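Local coordinates for protein B-agarase (Saccharophagus degradans, PDB 4BQ2) that hydrolyses agarose as a family 50 exo-beta-agarase, probably releasing short products from chain ends of this marine polysaccharide, at residues A453-E461 with G517-S525; Q673-M684 with Y728-V738. All blocks are in the same frame, centred on the assembly; numbering follows the deposited sequence.

Interaction 1. Residues A453-E461 with G517-S525; sequences AMPDVFDPE and GVPTRQAFS
The carboxylate of Asp456 faces the first turn of helix 519-532, running alongside the Thr520 side chain, which points the other way. Both carboxylate oxygens are used there. Asp456 OD2 accepts from Thr520 N at 3.0 Å through its syn lone pair, a nearly straight bond, while Asp456 OD1 takes the hydroxyl of Thr520; the OD1 to OG1 separation of 2.5 Å is very short, and its exact value is doubtful. Thr520 OG1 lies beside its own backbone N (chi1 -71°), which lets amide and hydroxyl converge on one carboxylate. Asp456 reaches them with CG anti to its backbone nitrogen (chi1 -170°). Asp456 OD1 also holds its own loop: Phe458 N donates to it nearly along the C-O bond at 3.0 Å, closing an Asx turn inside the type I turn 456-459, and Asp459 N adds a weak bond. The turn carries the chain from short strand 454-455 into helix 460-477. The helix N-terminus, the Thr520 amide and the turn amides would probably favour the charged carboxylate. Phe458 is turned so that Ala523 CB stands squarely over one ring face, a CH-pi contact 3.6 Å from the ring centroid and 6° off the normal. Thr520 OG1 approaches the same ring at its edge, 3.4 Å from Phe458 CD2. Pro519, at the helix start, lays CB against Phe458 CB at 3.7 Å and reaches toward the Asp459 backbone. Asp459 sits at the N-cap of helix 460-477: OD1 receives Glu461 N at 3.1 Å from above the carboxylate plane, and OD2 is held by the backbone amide of Lys442. From outside the pair, Gln581 of helix 565-593 touches Phe458 and bonds Val457 O, while Val444 packs against Asp456 and Thr520.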
loop_
_atom_site.group_PDB
_atom_site.type_symbol
_atom_site.label_atom_id
_atom_site.label_comp_id
_atom_site.label_asym_id
_atom_site.label_seq_id
_atom_site.Cartn_x
_atom_site.Cartn_y
_atom_site.Cartn_z
ATOM N N ALA A 453 -6.792 10.225 -12.343
ATOM C CA ALA A 453 -7.679 9.858 -13.448
ATOM C C ALA A 453 -7.007 8.837 -14.376
ATOM O O ALA A 453 -5.768 8.783 -14.474
ATOM C CB ALA A 453 -8.066 11.099 -14.242
ATOM N N MET A 454 -7.827 8.069 -15.082
ATOM C CA MET A 454 -7.335 7.025 -15.993
ATOM C C MET A 454 -7.047 7.604 -17.379
ATOM O O MET A 454 -7.732 8.552 -17.821
ATOM C CB MET A 454 -8.352 5.884 -16.052
ATOM C CG MET A 454 -8.404 5.084 -14.763
ATOM S SD MET A 454 -6.859 4.178 -14.438
ATOM C CE MET A 454 -7.054 2.815 -15.598
ATOM N N PRO A 455 -6.025 7.059 -18.071
ATOM C CA PRO A 455 -5.648 7.605 -19.347
ATOM C C PRO A 455 -6.607 7.193 -20.450
ATOM O O PRO A 455 -7.141 6.085 -20.415
ATOM C CB PRO A 455 -4.262 6.965 -19.608
ATOM C CG PRO A 455 -4.328 5.641 -18.884
ATOM C CD PRO A 455 -5.109 5.983 -17.631
ATOM N N ASP A 456 -6.818 8.074 -21.416
ATOM C CA ASP A 456 -7.508 7.660 -22.648
ATOM C C ASP A 456 -6.476 7.048 -23.565
ATOM O O ASP A 456 -5.769 7.753 -24.270
ATOM C CB ASP A 456 -8.207 8.822 -23.374
ATOM C CG ASP A 456 -9.095 8.321 -24.503
ATOM O OD1 ASP A 456 -8.696 7.315 -25.132
ATOM O OD2 ASP A 456 -10.201 8.884 -24.737
ATOM N N VAL A 457 -6.396 5.725 -23.535
ATOM C CA VAL A 457 -5.330 4.982 -24.172
ATOM C C VAL A 457 -5.492 4.925 -25.679
ATOM O O VAL A 457 -4.615 4.411 -26.368
ATOM C CB VAL A 457 -5.249 3.561 -23.591
ATOM C CG1 VAL A 457 -4.844 3.632 -22.123
ATOM C CG2 VAL A 457 -6.608 2.833 -23.721
ATOM N N PHE A 458 -6.630 5.417 -26.183
ATOM C CA PHE A 458 -6.842 5.533 -27.634
ATOM C C PHE A 458 -6.445 6.917 -28.191
ATOM O O PHE A 458 -6.376 7.112 -29.406
ATOM C CB PHE A 458 -8.307 5.185 -27.975
ATOM C CG PHE A 458 -8.614 3.710 -27.873
ATOM C CD1 PHE A 458 -8.372 2.858 -28.957
ATOM C CD2 PHE A 458 -9.141 3.177 -26.722
ATOM C CE1 PHE A 458 -8.647 1.491 -28.871
ATOM C CE2 PHE A 458 -9.406 1.824 -26.630
ATOM C CZ PHE A 458 -9.162 0.984 -27.705
ATOM N N ASP A 459 -6.192 7.879 -27.300
ATOM C CA ASP A 459 -5.664 9.185 -27.688
ATOM C C ASP A 459 -4.202 9.000 -28.162
ATOM O O ASP A 459 -3.385 8.412 -27.448
ATOM C CB ASP A 459 -5.781 10.147 -26.494
ATOM C CG ASP A 459 -5.240 11.548 -26.784
ATOM O OD1 ASP A 459 -4.759 11.815 -27.910
ATOM O OD2 ASP A 459 -5.262 12.376 -25.843
ATOM N N PRO A 460 -3.881 9.456 -29.393
ATOM C CA PRO A 460 -2.486 9.302 -29.870
ATOM C C PRO A 460 -1.428 9.895 -28.908
ATOM O O PRO A 460 -0.335 9.346 -28.783
ATOM C CB PRO A 460 -2.499 10.033 -31.227
ATOM C CG PRO A 460 -3.929 9.820 -31.719
ATOM C CD PRO A 460 -4.781 9.955 -30.472
ATOM N N GLU A 461 -1.778 10.969 -28.207
ATOM C CA GLU A 461 -0.914 11.572 -27.191
ATOM C C GLU A 461 -0.599 10.657 -26.013
ATOM O O GLU A 461 0.487 10.800 -25.413
ATOM C CB GLU A 461 -1.475 12.907 -26.686
ATOM C CG GLU A 461 -0.559 13.669 -25.716
ATOM C CD GLU A 461 0.719 14.196 -26.375
ATOM O OE1 GLU A 461 0.840 14.125 -27.632
ATOM O OE2 GLU A 461 1.608 14.686 -25.632
ATOM N N GLY A 517 -14.547 13.892 -29.562
ATOM C CA GLY A 517 -13.442 14.360 -28.713
ATOM C C GLY A 517 -12.943 13.328 -27.693
ATOM O O GLY A 517 -12.060 13.649 -26.918
ATOM N N VAL A 518 -13.511 12.115 -27.699
ATOM C CA VAL A 518 -13.227 11.064 -26.671
ATOM C C VAL A 518 -12.845 9.768 -27.390
ATOM O O VAL A 518 -13.707 8.912 -27.715
ATOM C CB VAL A 518 -14.418 10.842 -25.691
ATOM C CG1 VAL A 518 -14.046 9.943 -24.510
ATOM C CG2 VAL A 518 -14.907 12.178 -25.137
ATOM N N PRO A 519 -11.545 9.618 -27.686
ATOM C CA PRO A 519 -11.089 8.463 -28.461
ATOM C C PRO A 519 -11.543 7.108 -27.909
ATOM O O PRO A 519 -11.940 6.246 -28.696
ATOM C CB PRO A 519 -9.570 8.599 -28.396
ATOM C CG PRO A 519 -9.385 10.089 -28.456
ATOM C CD PRO A 519 -10.486 10.649 -27.587
ATOM N N THR A 520 -11.497 6.917 -26.591
ATOM C CA THR A 520 -11.898 5.622 -25.997
ATOM C C THR A 520 -13.413 5.398 -26.222
ATOM O O THR A 520 -13.864 4.278 -26.460
ATOM C CB THR A 520 -11.507 5.534 -24.481
ATOM O OG1 THR A 520 -10.071 5.407 -24.334
ATOM C CG2 THR A 520 -12.150 4.358 -23.821
ATOM N N ARG A 521 -14.185 6.470 -26.156
ATOM C CA ARG A 521 -15.647 6.369 -26.424
ATOM C C ARG A 521 -15.891 6.027 -27.901
ATOM O O ARG A 521 -16.756 5.191 -28.220
ATOM C CB ARG A 521 -16.391 7.637 -26.005
ATOM C CG ARG A 521 -17.928 7.626 -26.222
ATOM C CD ARG A 521 -18.600 6.416 -25.605
ATOM N NE ARG A 521 -20.047 6.596 -25.338
ATOM C CZ ARG A 521 -21.017 6.548 -26.253
ATOM N NH1 ARG A 521 -20.738 6.416 -27.535
ATOM N NH2 ARG A 521 -22.280 6.681 -25.881
ATOM N N GLN A 522 -15.097 6.618 -28.792
ATOM C CA GLN A 522 -15.176 6.248 -30.216
ATOM C C GLN A 522 -14.868 4.766 -30.402
ATOM O O GLN A 522 -15.558 4.060 -31.170
ATOM C CB GLN A 522 -14.242 7.100 -31.078
ATOM C CG GLN A 522 -14.612 8.584 -31.086
ATOM C CD GLN A 522 -13.452 9.488 -31.448
ATOM O OE1 GLN A 522 -12.487 9.052 -32.063
ATOM N NE2 GLN A 522 -13.538 10.756 -31.070
ATOM N N ALA A 523 -13.830 4.282 -29.718
ATOM C CA ALA A 523 -13.500 2.859 -29.814
ATOM C C ALA A 523 -14.669 2.017 -29.287
ATOM O O ALA A 523 -15.029 1.020 -29.910
ATOM C CB ALA A 523 -12.234 2.547 -29.015
ATOM N N PHE A 524 -15.257 2.409 -28.153
ATOM C CA PHE A 524 -16.344 1.599 -27.550
ATOM C C PHE A 524 -17.556 1.572 -28.479
ATOM O O PHE A 524 -18.168 0.517 -28.675
ATOM C CB PHE A 524 -16.813 2.121 -26.183
ATOM C CG PHE A 524 -15.851 1.898 -25.057
ATOM C CD1 PHE A 524 -14.703 1.151 -25.224
ATOM C CD2 PHE A 524 -16.140 2.400 -23.770
ATOM C CE1 PHE A 524 -13.836 0.937 -24.155
ATOM C CE2 PHE A 524 -15.285 2.179 -22.696
ATOM C CZ PHE A 524 -14.118 1.449 -22.901
ATOM N N SER A 525 -17.881 2.730 -29.032
ATOM C CA SER A 525 -18.974 2.873 -30.012
ATOM C C SER A 525 -18.799 1.962 -31.233
ATOM O O SER A 525 -19.748 1.278 -31.644
ATOM C CB SER A 525 -19.086 4.324 -30.438
ATOM O OG SER A 525 -20.151 4.486 -31.353
#

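Interaction 2. Residues Q673-M684 with Y728-V738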
loop_
_atom_site.group_PDB
_atom_site.type_symbol
_atom_site.label_atom_id
_atom_site.label_comp_id
_atom_site.label_asym_id
_atom_site.label_seq_id
_atom_site.Cartn_x
_atom_site.Cartn_y
_atom_site.Cartn_z
ATOM N N GLN A 673 7.690 -6.507 16.921
ATOM C CA GLN A 673 8.701 -6.644 15.860
ATOM C C GLN A 673 8.990 -8.104 15.574
ATOM O O GLN A 673 9.129 -8.487 14.408
ATOM C CB GLN A 673 10.021 -5.904 16.226
ATOM C CG GLN A 673 9.871 -4.385 16.270
ATOM C CD GLN A 673 9.274 -3.848 15.010
ATOM O OE1 GLN A 673 8.317 -3.026 15.029
ATOM N NE2 GLN A 673 9.776 -4.331 13.895
ATOM N N ALA A 674 9.073 -8.936 16.621
ATOM C CA ALA A 674 9.294 -10.385 16.404
ATOM C C ALA A 674 8.158 -11.031 15.631
ATOM O O ALA A 674 8.380 -11.879 14.748
ATOM C CB ALA A 674 9.523 -11.141 17.709
ATOM N N ASP A 675 6.934 -10.666 15.989
ATOM C CA ASP A 675 5.774 -11.176 15.243
ATOM C C ASP A 675 5.806 -10.661 13.786
ATOM O O ASP A 675 5.397 -11.382 12.873
ATOM C CB ASP A 675 4.495 -10.782 15.982
ATOM C CG ASP A 675 3.230 -11.489 15.436
ATOM O OD1 ASP A 675 3.286 -12.673 15.095
ATOM O OD2 ASP A 675 2.172 -10.841 15.355
ATOM N N ARG A 676 6.288 -9.434 13.557
ATOM C CA ARG A 676 6.446 -8.930 12.181
ATOM C C ARG A 676 7.321 -9.892 11.405
ATOM O O ARG A 676 6.988 -10.252 10.253
ATOM C CB ARG A 676 7.141 -7.561 12.108
ATOM C CG ARG A 676 6.319 -6.326 12.395
ATOM C CD ARG A 676 7.287 -5.142 12.230
ATOM N NE ARG A 676 7.375 -4.578 10.879
ATOM C CZ ARG A 676 8.393 -3.859 10.398
ATOM N NH1 ARG A 676 9.468 -3.604 11.149
ATOM N NH2 ARG A 676 8.313 -3.326 9.172
ATOM N N GLY A 677 8.418 -10.320 12.046
ATOM C CA GLY A 677 9.362 -11.268 11.424
ATOM C C GLY A 677 8.734 -12.623 11.119
ATOM O O GLY A 677 8.894 -13.188 10.007
ATOM N N GLU A 678 7.996 -13.163 12.091
ATOM C CA GLU A 678 7.229 -14.400 11.825
ATOM C C GLU A 678 6.232 -14.294 10.673
ATOM O O GLU A 678 6.185 -15.158 9.802
ATOM C CB GLU A 678 6.516 -14.853 13.103
ATOM C CG GLU A 678 7.516 -15.354 14.149
ATOM C CD GLU A 678 8.319 -16.564 13.673
ATOM O OE1 GLU A 678 7.748 -17.417 12.950
ATOM O OE2 GLU A 678 9.530 -16.681 14.007
ATOM N N MET A 679 5.458 -13.213 10.646
ATOM C CA MET A 679 4.492 -13.006 9.587
ATOM C C MET A 679 5.171 -12.819 8.221
ATOM O O MET A 679 4.629 -13.249 7.199
ATOM C CB MET A 679 3.569 -11.852 9.935
ATOM C CG MET A 679 2.686 -12.207 11.174
ATOM S SD MET A 679 1.567 -10.882 11.659
ATOM C CE MET A 679 0.525 -10.648 10.216
ATOM N N TYR A 680 6.345 -12.199 8.205
ATOM C CA TYR A 680 7.117 -12.069 6.947
ATOM C C TYR A 680 7.449 -13.450 6.378
ATOM O O TYR A 680 7.282 -13.717 5.174
ATOM C CB TYR A 680 8.415 -11.307 7.190
ATOM C CG TYR A 680 9.336 -11.216 5.979
ATOM C CD1 TYR A 680 10.255 -12.220 5.676
ATOM C CD2 TYR A 680 9.320 -10.075 5.177
ATOM C CE1 TYR A 680 11.096 -12.107 4.580
ATOM C CE2 TYR A 680 10.163 -9.943 4.088
ATOM C CZ TYR A 680 11.031 -10.962 3.791
ATOM O OH TYR A 680 11.866 -10.794 2.717
ATOM N N LYS A 681 7.955 -14.313 7.242
ATOM C CA LYS A 681 8.287 -15.676 6.863
ATOM C C LYS A 681 7.087 -16.469 6.326
ATOM O O LYS A 681 7.213 -17.220 5.342
ATOM C CB LYS A 681 8.980 -16.387 8.025
ATOM C CG LYS A 681 10.404 -15.853 8.256
ATOM C CD LYS A 681 11.162 -16.648 9.303
ATOM C CE LYS A 681 10.537 -16.539 10.686
ATOM N NZ LYS A 681 11.548 -17.003 11.647
ATOM N N ASP A 682 5.924 -16.258 6.931
ATOM C CA ASP A 682 4.693 -16.908 6.468
ATOM C C ASP A 682 4.271 -16.412 5.103
ATOM O O ASP A 682 3.900 -17.215 4.230
ATOM C CB ASP A 682 3.508 -16.664 7.411
ATOM C CG ASP A 682 3.617 -17.408 8.756
ATOM O OD1 ASP A 682 4.429 -18.339 8.960
ATOM O OD2 ASP A 682 2.853 -17.014 9.646
ATOM N N TYR A 683 4.301 -15.089 4.917
ATOM C CA TYR A 683 3.983 -14.541 3.630
ATOM C C TYR A 683 4.902 -15.085 2.535
ATOM O O TYR A 683 4.432 -15.546 1.491
ATOM C CB TYR A 683 4.080 -13.003 3.637
ATOM C CG TYR A 683 3.498 -12.362 2.409
ATOM C CD1 TYR A 683 4.225 -12.307 1.185
ATOM C CD2 TYR A 683 2.243 -11.781 2.448
ATOM C CE1 TYR A 683 3.669 -11.712 0.045
ATOM C CE2 TYR A 683 1.707 -11.175 1.333
ATOM C CZ TYR A 683 2.422 -11.161 0.121
ATOM O OH TYR A 683 1.882 -10.528 -1.001
ATOM N N MET A 684 6.213 -14.949 2.734
ATOM C CA MET A 684 7.168 -15.443 1.742
ATOM C C MET A 684 7.069 -16.956 1.478
ATOM O O MET A 684 7.254 -17.396 0.332
ATOM C CB MET A 684 8.593 -15.043 2.125
ATOM C CG MET A 684 8.881 -13.550 1.915
ATOM S SD MET A 684 8.549 -12.905 0.258
ATOM C CE MET A 684 9.704 -13.891 -0.711
ATOM N N TYR A 728 15.646 -2.882 11.638
ATOM C CA TYR A 728 14.926 -3.769 12.551
ATOM C C TYR A 728 15.556 -5.121 12.409
ATOM O O TYR A 728 15.375 -5.771 11.376
ATOM C CB TYR A 728 13.469 -3.871 12.138
ATOM C CG TYR A 728 12.709 -2.580 12.304
ATOM C CD1 TYR A 728 12.199 -2.225 13.560
ATOM C CD2 TYR A 728 12.526 -1.699 11.235
ATOM C CE1 TYR A 728 11.480 -1.043 13.728
ATOM C CE2 TYR A 728 11.814 -0.503 11.400
ATOM C CZ TYR A 728 11.297 -0.193 12.660
ATOM O OH TYR A 728 10.591 0.960 12.885
ATOM N N GLN A 729 16.290 -5.570 13.431
ATOM C CA GLN A 729 16.964 -6.868 13.348
ATOM C C GLN A 729 16.018 -8.033 13.178
ATOM O O GLN A 729 16.381 -9.042 12.570
ATOM C CB GLN A 729 17.876 -7.120 14.561
ATOM C CG GLN A 729 19.144 -6.250 14.577
ATOM C CD GLN A 729 20.183 -6.625 13.507
ATOM O OE1 GLN A 729 20.144 -7.712 12.905
ATOM N NE2 GLN A 729 21.127 -5.710 13.264
ATOM N N GLU A 730 14.805 -7.923 13.728
ATOM C CA GLU A 730 13.784 -8.988 13.528
ATOM C C GLU A 730 13.465 -9.160 12.037
ATOM O O GLU A 730 13.193 -10.268 11.580
ATOM C CB GLU A 730 12.483 -8.660 14.298
ATOM C CG GLU A 730 12.723 -8.539 15.820
ATOM C CD GLU A 730 13.204 -7.164 16.259
ATOM O OE1 GLU A 730 13.520 -6.288 15.411
ATOM O OE2 GLU A 730 13.263 -6.937 17.482
ATOM N N MET A 731 13.477 -8.063 11.283
ATOM C CA MET A 731 13.148 -8.135 9.845
ATOM C C MET A 731 14.354 -8.692 9.061
ATOM O O MET A 731 14.205 -9.556 8.163
ATOM C CB MET A 731 12.709 -6.760 9.312
ATOM C CG MET A 731 11.355 -6.252 9.831
ATOM S SD MET A 731 10.032 -7.506 9.830
ATOM C CE MET A 731 10.016 -7.952 8.109
ATOM N N VAL A 732 15.544 -8.239 9.441
ATOM C CA VAL A 732 16.781 -8.798 8.873
ATOM C C VAL A 732 16.842 -10.323 9.033
ATOM O O VAL A 732 17.082 -11.062 8.070
ATOM C CB VAL A 732 18.031 -8.195 9.515
ATOM C CG1 VAL A 732 19.284 -8.926 9.015
ATOM C CG2 VAL A 732 18.138 -6.707 9.199
ATOM N N ASP A 733 16.621 -10.796 10.245
ATOM C CA ASP A 733 16.668 -12.226 10.455
ATOM C C ASP A 733 15.646 -12.959 9.602
ATOM O O ASP A 733 15.988 -13.976 8.989
ATOM C CB ASP A 733 16.490 -12.562 11.915
ATOM C CG ASP A 733 16.825 -13.981 12.188
ATOM O OD1 ASP A 733 18.014 -14.279 12.271
ATOM O OD2 ASP A 733 15.899 -14.801 12.259
ATOM N N ALA A 734 14.414 -12.426 9.527
ATOM C CA ALA A 734 13.352 -13.072 8.745
ATOM C C ALA A 734 13.737 -13.112 7.279
ATOM O O ALA A 734 13.564 -14.130 6.618
ATOM C CB ALA A 734 12.008 -12.364 8.954
ATOM N N ALA A 735 14.302 -12.018 6.782
ATOM C CA ALA A 735 14.749 -11.967 5.392
ATOM C C ALA A 735 15.872 -12.971 5.126
ATOM O O ALA A 735 15.836 -13.689 4.114
ATOM C CB ALA A 735 15.153 -10.544 4.997
ATOM N N LYS A 736 16.832 -13.064 6.030
ATOM C CA LYS A 736 17.922 -14.024 5.829
ATOM C C LYS A 736 17.446 -15.472 5.831
ATOM O O LYS A 736 17.945 -16.284 5.047
ATOM C CB LYS A 736 19.061 -13.837 6.840
ATOM C CG LYS A 736 19.800 -12.513 6.719
ATOM C CD LYS A 736 20.956 -12.524 7.723
ATOM C CE LYS A 736 21.866 -11.329 7.602
ATOM N NZ LYS A 736 23.170 -11.650 8.296
ATOM N N GLU A 737 16.485 -15.792 6.698
ATOM C CA GLU A 737 15.941 -17.154 6.777
ATOM C C GLU A 737 15.259 -17.557 5.479
ATOM O O GLU A 737 15.438 -18.681 4.971
ATOM C CB GLU A 737 14.948 -17.264 7.953
ATOM C CG GLU A 737 15.625 -17.260 9.344
ATOM C CD GLU A 737 16.176 -18.639 9.773
ATOM O OE1 GLU A 737 15.558 -19.658 9.386
ATOM O OE2 GLU A 737 17.208 -18.712 10.501
ATOM N N VAL A 738 14.463 -16.637 4.937
ATOM C CA VAL A 738 13.757 -16.880 3.683
ATOM C C VAL A 738 14.737 -16.924 2.516
ATOM O O VAL A 738 14.672 -17.838 1.653
ATOM C CB VAL A 738 12.709 -15.761 3.432
ATOM C CG1 VAL A 738 12.178 -15.821 1.981
ATOM C CG2 VAL A 738 11.544 -15.890 4.428
HETATM O O HOH W 1 13.326 -14.799 11.658
#
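Tyr680 pushes its ring as a knob into a hole formed by Met731, Ala734, Ala735 and Val738. Having CG anti to the backbone N (chi1 175°) places the ring among residues of helix 729-739; Tyr680 CD2 touches the methyl CE of Met731 at 3.7 Å, and CD1 and CE1 lie against Ala734, Ala735 and Val738. Beside the knob, Gly677, without a side chain, lies where the backbones come closest, its CA 5.1 Å from the CA of Ala734. Further along, Met684 CB packs on Val738 CG1 at 3.7 Å, the two side chains crossing at about a right angle. At the N-terminal ends the chemistry turns polar. Arg676 lays one guanidinium face near Met731, whose CG is 3.5 Å from NH1, and brings an edge to Tyr728: NH1 lies over the ring centre with the planes 84° apart, a cation-pi contact of 4.8 Å from CZ to the centroid. The chain of Met731, bent at chi2 and chi3, thus serves both Arg676 and Tyr680. On the more exposed side Lys681 pairs with Glu678 in a salt bridge and donates to a water 2.8 Å from NZ, which in turn donates to Asp733 OD2 at 2.6 Å. Second-shell partners fix the polar groups: Ile655 O and Gly719 O receive Arg676 NE and NH2, Asp703 is hydrogen-bonded to Tyr728 OH, and His660 meets the Tyr728 ring edge-to-face. Trp698 of strand 693-699 touches both Arg676 and Met731. The axes run nearly parallel, 20° apart and 8.1 Å at closest approach. In sequence, helix 673-688 falls between parallel strands 648-652 and 693-699, and helix 729-739 comes after the latter, consistent with neighbouring outer helices of a (beta/alpha)8 barrel, the expected catalytic fold of this family.

Overall arrangement
The two contacts share no helix or strand and lie on opposite sides of the chain's centre, their own centres 45 Å apart and their nearest atoms about 22 Å apart. Interaction 1 is partly buried and small, with Phe458, Pro519 and Ala523 as its apolar part. Interaction 2 is a buried helix-helix seam with more than twice the buried surface, built on apolar packing, with a cation-pi contact at one end and a water bridge at its more exposed side. The first joins a turn to a helix N-terminus through a carboxylate; the second packs two helices along their length.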